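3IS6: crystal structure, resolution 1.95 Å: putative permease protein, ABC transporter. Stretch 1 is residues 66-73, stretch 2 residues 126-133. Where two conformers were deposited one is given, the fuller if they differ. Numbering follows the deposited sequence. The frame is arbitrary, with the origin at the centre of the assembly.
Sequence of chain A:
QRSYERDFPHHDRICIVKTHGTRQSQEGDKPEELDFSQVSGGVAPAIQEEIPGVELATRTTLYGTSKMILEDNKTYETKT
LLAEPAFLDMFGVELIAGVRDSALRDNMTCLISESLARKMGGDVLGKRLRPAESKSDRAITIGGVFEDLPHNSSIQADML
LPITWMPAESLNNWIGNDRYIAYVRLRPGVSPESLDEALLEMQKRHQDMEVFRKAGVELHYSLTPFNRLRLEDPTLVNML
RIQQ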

# COMPACT_ATOMS: atom_id res chain seq x y z
N SER A 66 -7.01 12.03 -7.55
CA SER A 66 -8.18 11.19 -7.36
C SER A 66 -9.32 12.01 -6.78
O SER A 66 -9.13 13.11 -6.43
CB SER A 66 -7.88 9.98 -6.51
OG SER A 66 -7.93 10.29 -5.17
N LYS A 67 -10.50 11.43 -6.70
CA LYS A 67 -11.66 12.15 -6.25
C LYS A 67 -12.01 11.83 -4.81
O LYS A 67 -12.02 10.71 -4.44
CB LYS A 67 -12.83 11.85 -7.15
CG LYS A 67 -12.81 12.65 -8.36
CD LYS A 67 -13.63 12.06 -9.41
CE LYS A 67 -13.74 13.02 -10.58
NZ LYS A 67 -14.88 12.67 -11.46
N MSE A 68 -12.25 12.86 -4.03
CA MSE A 68 -12.61 12.77 -2.63
C MSE A 68 -13.98 13.41 -2.39
O MSE A 68 -14.25 14.41 -2.94
CB MSE A 68 -11.60 13.48 -1.75
CG MSE A 68 -10.20 13.00 -1.82
SE MSE A 68 -9.87 11.26 -1.21
CE MSE A 68 -9.89 11.51 0.59
N ILE A 69 -14.81 12.81 -1.57
CA ILE A 69 -16.05 13.36 -1.19
C ILE A 69 -15.96 13.95 0.24
O ILE A 69 -15.52 13.28 1.12
CB ILE A 69 -17.18 12.32 -1.28
CG1 ILE A 69 -17.28 11.79 -2.71
CG2 ILE A 69 -18.51 12.95 -0.84
CD1 ILE A 69 -18.30 10.68 -2.89
N LEU A 70 -16.42 15.17 0.41
CA LEU A 70 -16.34 15.83 1.70
C LEU A 70 -17.66 15.72 2.43
O LEU A 70 -18.64 16.09 1.91
CB LEU A 70 -16.00 17.28 1.51
CG LEU A 70 -15.91 18.16 2.73
CD1 LEU A 70 -14.81 17.77 3.62
CD2 LEU A 70 -15.83 19.58 2.34
N GLU A 71 -17.67 15.12 3.60
CA GLU A 71 -18.87 15.06 4.42
C GLU A 71 -20.06 14.52 3.65
O GLU A 71 -21.13 15.01 3.75
CB GLU A 71 -19.19 16.41 5.04
CG GLU A 71 -18.23 16.88 6.12
CD GLU A 71 -18.22 16.03 7.39
OE1 GLU A 71 -19.20 15.35 7.66
OE2 GLU A 71 -17.24 16.00 8.11
N ASP A 72 -19.81 13.52 2.83
CA ASP A 72 -20.83 12.79 2.15
C ASP A 72 -21.60 13.61 1.14
O ASP A 72 -22.64 13.20 0.76
CB ASP A 72 -21.82 12.18 3.14
CG ASP A 72 -21.17 11.19 4.08
OD1 ASP A 72 -20.63 10.21 3.63
OD2 ASP A 72 -21.20 11.38 5.28
N ASN A 73 -21.10 14.74 0.72
CA ASN A 73 -21.81 15.54 -0.26
C ASN A 73 -21.04 15.86 -1.54
O ASN A 73 -21.21 15.23 -2.52
CB ASN A 73 -22.32 16.81 0.40
CG ASN A 73 -23.23 17.63 -0.49
OD1 ASN A 73 -23.64 17.22 -1.54
ND2 ASN A 73 -23.53 18.81 -0.04
N GLY A 126 -11.26 19.58 10.89
CA GLY A 126 -12.05 18.58 11.54
C GLY A 126 -13.07 17.89 10.68
O GLY A 126 -13.62 16.93 11.08
N LYS A 127 -13.27 18.36 9.48
CA LYS A 127 -14.19 17.70 8.56
C LYS A 127 -13.64 16.38 8.01
O LYS A 127 -12.47 16.09 8.09
CB LYS A 127 -14.60 18.65 7.47
CG LYS A 127 -15.56 19.69 7.90
CD LYS A 127 -15.88 20.66 6.82
CE LYS A 127 -17.26 21.24 6.95
NZ LYS A 127 -17.56 22.25 5.98
N ARG A 128 -14.51 15.58 7.47
CA ARG A 128 -14.15 14.24 7.06
C ARG A 128 -14.25 14.01 5.54
O ARG A 128 -15.19 14.41 4.92
CB ARG A 128 -15.00 13.22 7.80
CG ARG A 128 -14.76 13.19 9.29
CD ARG A 128 -15.91 12.56 10.04
NE ARG A 128 -17.16 13.26 9.81
CZ ARG A 128 -18.22 13.24 10.61
NH1 ARG A 128 -18.21 12.54 11.72
NH2 ARG A 128 -19.29 13.91 10.29
N LEU A 129 -13.23 13.36 5.00
CA LEU A 129 -13.05 13.08 3.59
C LEU A 129 -12.99 11.57 3.34
O LEU A 129 -12.43 10.87 4.11
CB LEU A 129 -11.72 13.64 3.11
CG LEU A 129 -11.53 15.10 2.78
CD1 LEU A 129 -10.15 15.43 2.50
CD2 LEU A 129 -12.33 15.42 1.62
N ARG A 130 -13.54 11.11 2.25
CA ARG A 130 -13.28 9.76 1.81
C ARG A 130 -13.25 9.61 0.30
O ARG A 130 -13.75 10.43 -0.40
CB ARG A 130 -14.23 8.78 2.46
CG ARG A 130 -15.57 8.81 1.95
CD ARG A 130 -16.38 7.71 2.55
NE ARG A 130 -16.53 7.84 3.98
CZ ARG A 130 -17.57 8.41 4.54
NH1 ARG A 130 -18.50 8.91 3.78
NH2 ARG A 130 -17.66 8.50 5.85
N PRO A 131 -12.65 8.57 -0.19
CA PRO A 131 -12.52 8.41 -1.62
C PRO A 131 -13.89 8.31 -2.20
O PRO A 131 -14.75 7.75 -1.61
CB PRO A 131 -11.78 7.09 -1.76
CG PRO A 131 -11.15 6.90 -0.54
CD PRO A 131 -12.00 7.46 0.50
N ALA A 132 -14.06 8.84 -3.37
CA ALA A 132 -15.37 8.97 -3.92
C ALA A 132 -16.07 7.64 -4.07
O ALA A 132 -17.24 7.58 -3.95
CB ALA A 132 -15.32 9.69 -5.21
N GLU A 133 -15.37 6.59 -4.36
CA GLU A 133 -16.04 5.34 -4.66
C GLU A 133 -16.17 4.38 -3.48
O GLU A 133 -16.71 3.33 -3.62
CB GLU A 133 -15.39 4.66 -5.85

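The two stretches pair as neighbouring antiparallel strands, residues 66-70 against residues 128-131, with an angle of 141° between their N-to-C directions and 718 Å² of surface buried between them, both sides summed. The backbone ladder sets the register. Ile69 faces Arg130 as a hydrogen-bonded pair: Ile69 N donates to Arg130 O at 2.9 Å, and Arg130 N returns the bond to Ile69 O at 3.1 Å, both nearly straight at 169° and 163°. The ladder continues past the strand ends, with Ala132 N donating to Lys67 O (3.0 Å) and Glu71 N to Arg128 O (2.9 Å). Between these rungs lie the non-hydrogen-bonded pairs, Met68 with Pro131 and Leu70 with Leu129, whose CA atoms approach to 4.5 and 4.7 Å. Proline has no amide hydrogen to donate, and its place in a non-hydrogen-bonded pair costs the ladder no bond with the facing strand. Two CA-H...O contacts supplement the ladder, from Met68 CA to Arg130 O at 3.4 Å and from Leu129 CA to Ile69 O at 3.5 Å.

Charged contacts gather where stretch 1 leaves its strand. Glu71 has positive phi and psi (52° and 39°), as does Asp72 (66° and 17°), and the ends of both side chains come nearer to stretch 2 than their CA-to-CB bonds, which point sideways, would suggest. The Glu71 carboxylate meets the edge of the Arg128 guanidinium near its plane, a two-pronged salt bridge in which Arg128 NH2 donates to Glu71 OE1 at 3.0 Å and Arg128 NE to Glu71 OE2 at 3.2 Å. The first of these bonds is nearly linear at 173°, the second more bent at 145°. Glu71 OE2 also accepts from the backbone, Arg128 N lying 2.8 Å away, so that one carboxylate holds both the main chain and the side chain of the same residue. Next to it in sequence, Asp72 forms a second salt bridge, with Arg130 NH1 only 2.5 Å from Asp72 OD1. This hydrogen bond is very short, and its angle of 136° is far from straight. The remaining guanidinium nitrogens of Arg130, NE and NH2, are hydrogen-bonded elsewhere in the structure.

Apolar packing divides between the faces of the sheet. On the face carrying Leu70 and Leu129, both buried, Leu70 CD1 lies 4.0 Å from Leu129 CD2. Met68, a selenomethionine, adds to this packing, with Met68 CE 3.8 Å from Leu129 CB, while Met68 SE lies 3.9 Å from Pro131 CA; the side chains of Met68 and Pro131 themselves diverge. Ile69 and Arg130 occupy the other face. There Ile69, chi1 in m and chi2 in t, reaches past its partner in the register: its CG1 lies 3.8 Å from Ala132 CB, and its CD1 comes to 3.4 Å from Ala132 O. Lys67 touches the same alanine, with Lys67 CB 3.8 Å from Ala132 CB, while the end of the lysine leads away.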